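Local coordinates for rhamnose ABC transporter, rhamnose-binding protein (Actinomyces odontolyticus ATCC 17982, PDB 5BQ3) that probably binds a carbohydrate, consistent with rhamnose, as the substrate-binding component of a sugar ABC transporter, at residues V114-D119 against Y276-A281; P101-A106 against S118-D123. All coordinates share one frame; numbering follows the deposited sequence.

In the fold
Strand 112-116 and the loop that follows it connect the two contacts, whose centres lie about 13 Å apart and which share S118 and D119. Interaction 1 is core: all its touching residues are buried, and it lays helix 271-287 against the six-stranded parallel sheet through apolar side chains, with no hydrogen bond across. Interaction 2 sits farther from the centre of the chain, about 20 Å against 12 Å, and is only partly buried. There the loop 118-123 meets helix 100-109, with a van der Waals touch of L103 on S120 giving way to an amide hydrogen bond at Q104. T115 CG2 and S120 OG pack together at 3.8 Å where the two contacts join.

Interaction 1: residues V114-D119 against Y276-A281; sequences VTFDSD and YVAAYA
V114 holds CG1 anti to its own nitrogen (chi1 174°), and F116 sets CG between its nitrogen and carbonyl carbon (chi1 65°); with these torsions both side chains reach A278 on the helix. The methyl of A278 meets the ring of F116 at one corner: CD2 of F116 lies 3.7 Å from CB of A278, the methyl coming at the ring obliquely. V114 meets the same residue from farther back along the strand. Its CG1 stands 3.9 Å from the carbonyl O of A278 and 4.2 Å from CB of A278, so one branch of the valine touches both backbone and side chain of a single helical residue. Strand 112-116 runs inside the parallel sheet of an alpha/beta lobe of the periplasmic binding protein fold, and helix 271-287 covers this side of it. With only a methyl at A278, the CA atoms of F116 and A278 are 6.7 Å apart. V90 on the adjoining strand also touches both F116 and A278, while M45 of helix 40-56 packs on the phenylalanine. T115, between the two apolar residues, points away from the helix, and its OG1 donates a hydrogen bond to D119 OD1 at 2.7 Å, arriving nearly along the C-O axis of the carboxylate. That same OD1 takes part in a salt bridge with R125 NE.

Interaction 2: residues P101-A106 against S118-D123; sequences PALQDA and SDSAAD
Q104 reaches from helix 100-109 to the backbone of D123, its NE2 donating a hydrogen bond to the carbonyl O of D123 at 3.2 Å. In this alpha/beta lobe of the periplasmic binding protein fold, the helix leads into strand 112-116, and the strand into the loop 118-123, which returns beside the helix. The bond is bent, 145° at the hydrogen, and the amide nitrogen comes from above the carbonyl plane, 69° out of it, well off a lone pair. CG of Q104 also lies near the same oxygen, at 3.4 Å. Beyond CG the chain is extended, which carries the amide across to the loop. There it passes the carboxylate of D123 obliquely, the two planes 55° apart, and NE2 sits 3.4 Å from CG of D123.

One residue back, L103 adds a looser van der Waals contact. Its CD1 faces the hydroxymethyl group of S120, 4.0 Å from both CB and OG of S120.

In the next shell, R107 NH1 makes a weak hydrogen bond to the D123 carbonyl, V113 and I78 pack on L103, and C124, disulfide-bonded to C100, touches L103 from the loop. Cut back to an alanine here, Q104 would lose its amide, and the D123 carbonyl would probably be left with just the weak bond from R107 among the partners described. The disulfide covalently links the start of the helix to the residue just after D123. Within the loop, S120 OG donates to the carbonyl O of A121 at 3.3 Å, slightly tilted from that carbonyl's plane.

Interaction 1: residues V114-D119 against Y276-A281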
loop_
_atom_site.group_PDB
_atom_site.type_symbol
_atom_site.label_atom_id
_atom_site.label_comp_id
_atom_site.label_asym_id
_atom_site.label_seq_id
_atom_site.Cartn_x
_atom_site.Cartn_y
_atom_site.Cartn_z
ATOM N N VAL A 114 13.580 -10.584 -1.714
ATOM C CA VAL A 114 13.027 -9.302 -1.283
ATOM C C VAL A 114 11.511 -9.352 -1.497
ATOM O O VAL A 114 11.060 -9.628 -2.606
ATOM C CB VAL A 114 13.693 -8.103 -2.025
ATOM C CG1 VAL A 114 13.016 -6.778 -1.681
ATOM C CG2 VAL A 114 15.189 -8.029 -1.730
ATOM N N THR A 115 10.731 -9.121 -0.437
ATOM C CA THR A 115 9.272 -9.096 -0.543
ATOM C C THR A 115 8.809 -7.641 -0.559
ATOM O O THR A 115 9.436 -6.799 0.075
ATOM C CB THR A 115 8.592 -9.916 0.565
ATOM O OG1 THR A 115 9.077 -9.500 1.840
ATOM C CG2 THR A 115 8.784 -11.415 0.394
ATOM N N PHE A 116 7.740 -7.337 -1.311
ATOM C CA PHE A 116 7.183 -5.984 -1.401
ATOM C C PHE A 116 5.648 -6.044 -1.469
ATOM O O PHE A 116 5.099 -7.062 -1.881
ATOM C CB PHE A 116 7.806 -5.165 -2.565
ATOM C CG PHE A 116 7.627 -5.549 -4.025
ATOM C CD1 PHE A 116 7.154 -6.808 -4.388
ATOM C CD2 PHE A 116 7.967 -4.660 -5.039
ATOM C CE1 PHE A 116 7.001 -7.156 -5.734
ATOM C CE2 PHE A 116 7.815 -5.011 -6.386
ATOM C CZ PHE A 116 7.338 -6.258 -6.724
ATOM N N ASP A 117 4.963 -4.972 -1.011
ATOM C CA ASP A 117 3.494 -4.834 -0.935
ATOM C C ASP A 117 2.952 -5.771 0.170
ATOM O O ASP A 117 2.557 -5.290 1.236
ATOM C CB ASP A 117 2.806 -5.067 -2.311
ATOM C CG ASP A 117 1.288 -5.101 -2.307
ATOM O OD1 ASP A 117 0.671 -4.144 -1.783
ATOM O OD2 ASP A 117 0.716 -6.049 -2.885
ATOM N N SER A 118 2.970 -7.099 -0.078
ATOM C CA SER A 118 2.539 -8.122 0.867
ATOM C C SER A 118 3.711 -9.036 1.218
ATOM O O SER A 118 4.379 -9.572 0.328
ATOM C CB SER A 118 1.370 -8.922 0.306
ATOM O OG SER A 118 0.223 -8.098 0.199
ATOM N N ASP A 119 3.958 -9.192 2.526
ATOM C CA ASP A 119 5.051 -9.981 3.075
ATOM C C ASP A 119 4.728 -11.471 3.179
ATOM O O ASP A 119 3.563 -11.882 3.144
ATOM C CB ASP A 119 5.411 -9.449 4.482
ATOM C CG ASP A 119 6.815 -9.788 4.972
ATOM O OD1 ASP A 119 7.692 -10.081 4.121
ATOM O OD2 ASP A 119 7.042 -9.742 6.205
ATOM N N TYR A 276 10.609 0.495 -7.083
ATOM C CA TYR A 276 11.861 1.242 -7.219
ATOM C C TYR A 276 12.805 0.946 -6.043
ATOM O O TYR A 276 13.946 0.550 -6.278
ATOM C CB TYR A 276 11.570 2.755 -7.321
ATOM C CG TYR A 276 12.739 3.594 -7.788
ATOM C CD1 TYR A 276 12.933 3.867 -9.139
ATOM C CD2 TYR A 276 13.624 4.161 -6.875
ATOM C CE1 TYR A 276 14.007 4.643 -9.573
ATOM C CE2 TYR A 276 14.698 4.942 -7.296
ATOM C CZ TYR A 276 14.886 5.181 -8.647
ATOM O OH TYR A 276 15.945 5.954 -9.056
ATOM N N VAL A 277 12.321 1.112 -4.790
ATOM C CA VAL A 277 13.072 0.873 -3.545
ATOM C C VAL A 277 13.462 -0.613 -3.446
ATOM O O VAL A 277 14.603 -0.913 -3.094
ATOM C CB VAL A 277 12.281 1.358 -2.288
ATOM C CG1 VAL A 277 12.967 0.947 -0.985
ATOM C CG2 VAL A 277 12.079 2.871 -2.316
ATOM N N ALA A 278 12.531 -1.527 -3.792
ATOM C CA ALA A 278 12.729 -2.979 -3.748
ATOM C C ALA A 278 13.870 -3.447 -4.663
ATOM O O ALA A 278 14.666 -4.285 -4.247
ATOM C CB ALA A 278 11.439 -3.689 -4.117
ATOM N N ALA A 279 13.962 -2.894 -5.891
ATOM C CA ALA A 279 15.007 -3.230 -6.861
ATOM C C ALA A 279 16.376 -2.757 -6.372
ATOM O O ALA A 279 17.364 -3.463 -6.577
ATOM C CB ALA A 279 14.685 -2.620 -8.214
ATOM N N TYR A 280 16.429 -1.584 -5.698
ATOM C CA TYR A 280 17.664 -1.028 -5.133
ATOM C C TYR A 280 18.074 -1.794 -3.875
ATOM O O TYR A 280 19.270 -1.955 -3.628
ATOM C CB TYR A 280 17.518 0.474 -4.831
ATOM C CG TYR A 280 17.879 1.356 -6.008
ATOM C CD1 TYR A 280 19.193 1.768 -6.219
ATOM C CD2 TYR A 280 16.913 1.763 -6.922
ATOM C CE1 TYR A 280 19.534 2.567 -7.310
ATOM C CE2 TYR A 280 17.242 2.562 -8.015
ATOM C CZ TYR A 280 18.555 2.956 -8.211
ATOM O OH TYR A 280 18.876 3.751 -9.285
ATOM N N ALA A 281 17.078 -2.277 -3.098
ATOM C CA ALA A 281 17.275 -3.064 -1.878
ATOM C C ALA A 281 17.870 -4.430 -2.204
ATOM O O ALA A 281 18.750 -4.897 -1.485
ATOM C CB ALA A 281 15.959 -3.231 -1.142
#

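Interaction 2: residues P101-A106 against S118-D123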
loop_
_atom_site.group_PDB
_atom_site.type_symbol
_atom_site.label_atom_id
_atom_site.label_comp_id
_atom_site.label_asym_id
_atom_site.label_seq_id
_atom_site.Cartn_x
_atom_site.Cartn_y
_atom_site.Cartn_z
ATOM N N PRO A 101 8.157 -22.125 1.785
ATOM C CA PRO A 101 9.164 -23.172 1.516
ATOM C C PRO A 101 9.929 -22.967 0.203
ATOM O O PRO A 101 11.119 -23.274 0.151
ATOM C CB PRO A 101 8.335 -24.461 1.463
ATOM C CG PRO A 101 7.078 -24.140 2.144
ATOM C CD PRO A 101 6.805 -22.714 1.826
ATOM N N ALA A 102 9.255 -22.441 -0.842
ATOM C CA ALA A 102 9.854 -22.164 -2.150
ATOM C C ALA A 102 10.862 -21.014 -2.057
ATOM O O ALA A 102 11.913 -21.078 -2.692
ATOM C CB ALA A 102 8.774 -21.841 -3.169
ATOM N N LEU A 103 10.552 -19.984 -1.240
ATOM C CA LEU A 103 11.419 -18.822 -1.019
ATOM C C LEU A 103 12.622 -19.183 -0.138
ATOM O O LEU A 103 13.691 -18.598 -0.303
ATOM C CB LEU A 103 10.637 -17.656 -0.394
ATOM C CG LEU A 103 9.559 -16.976 -1.246
ATOM C CD1 LEU A 103 8.807 -15.938 -0.434
ATOM C CD2 LEU A 103 10.143 -16.344 -2.498
ATOM N N GLN A 104 12.450 -20.140 0.795
ATOM C CA GLN A 104 13.520 -20.616 1.676
ATOM C C GLN A 104 14.524 -21.454 0.881
ATOM O O GLN A 104 15.717 -21.429 1.186
ATOM C CB GLN A 104 12.949 -21.409 2.856
ATOM C CG GLN A 104 12.401 -20.510 3.964
ATOM C CD GLN A 104 11.764 -21.273 5.095
ATOM O OE1 GLN A 104 10.985 -22.202 4.890
ATOM N NE2 GLN A 104 12.039 -20.857 6.319
ATOM N N ASP A 105 14.041 -22.162 -0.162
ATOM C CA ASP A 105 14.863 -22.958 -1.079
ATOM C C ASP A 105 15.659 -22.038 -2.005
ATOM O O ASP A 105 16.721 -22.427 -2.488
ATOM C CB ASP A 105 13.993 -23.923 -1.903
ATOM C CG ASP A 105 13.548 -25.186 -1.184
ATOM O OD1 ASP A 105 14.235 -25.600 -0.215
ATOM O OD2 ASP A 105 12.550 -25.795 -1.627
ATOM N N ALA A 106 15.141 -20.820 -2.250
ATOM C CA ALA A 106 15.803 -19.804 -3.066
ATOM C C ALA A 106 16.991 -19.221 -2.303
ATOM O O ALA A 106 18.077 -19.094 -2.871
ATOM C CB ALA A 106 14.817 -18.707 -3.446
ATOM N N SER A 118 2.970 -7.099 -0.078
ATOM C CA SER A 118 2.539 -8.122 0.867
ATOM C C SER A 118 3.711 -9.036 1.218
ATOM O O SER A 118 4.379 -9.572 0.328
ATOM C CB SER A 118 1.370 -8.922 0.306
ATOM O OG SER A 118 0.223 -8.098 0.199
ATOM N N ASP A 119 3.958 -9.192 2.526
ATOM C CA ASP A 119 5.051 -9.981 3.075
ATOM C C ASP A 119 4.728 -11.471 3.179
ATOM O O ASP A 119 3.563 -11.882 3.144
ATOM C CB ASP A 119 5.411 -9.449 4.482
ATOM C CG ASP A 119 6.815 -9.788 4.972
ATOM O OD1 ASP A 119 7.692 -10.081 4.121
ATOM O OD2 ASP A 119 7.042 -9.742 6.205
ATOM N N SER A 120 5.791 -12.273 3.318
ATOM C CA SER A 120 5.750 -13.700 3.591
ATOM C C SER A 120 6.026 -13.850 5.100
ATOM O O SER A 120 5.918 -12.852 5.824
ATOM C CB SER A 120 6.771 -14.433 2.726
ATOM O OG SER A 120 8.099 -14.062 3.051
ATOM N N ALA A 121 6.384 -15.053 5.590
ATOM C CA ALA A 121 6.751 -15.191 7.002
ATOM C C ALA A 121 8.174 -14.616 7.187
ATOM O O ALA A 121 8.895 -14.456 6.199
ATOM C CB ALA A 121 6.669 -16.647 7.444
ATOM N N ALA A 122 8.557 -14.269 8.424
ATOM C CA ALA A 122 9.849 -13.656 8.752
ATOM C C ALA A 122 11.095 -14.456 8.290
ATOM O O ALA A 122 12.138 -13.841 8.045
ATOM C CB ALA A 122 9.933 -13.419 10.249
ATOM N N ASP A 123 10.996 -15.796 8.168
ATOM C CA ASP A 123 12.144 -16.641 7.807
ATOM C C ASP A 123 12.244 -17.024 6.302
ATOM O O ASP A 123 13.116 -17.829 5.958
ATOM C CB ASP A 123 12.164 -17.926 8.677
ATOM C CG ASP A 123 10.887 -18.762 8.731
ATOM O OD1 ASP A 123 9.891 -18.383 8.069
ATOM O OD2 ASP A 123 10.877 -19.782 9.456
#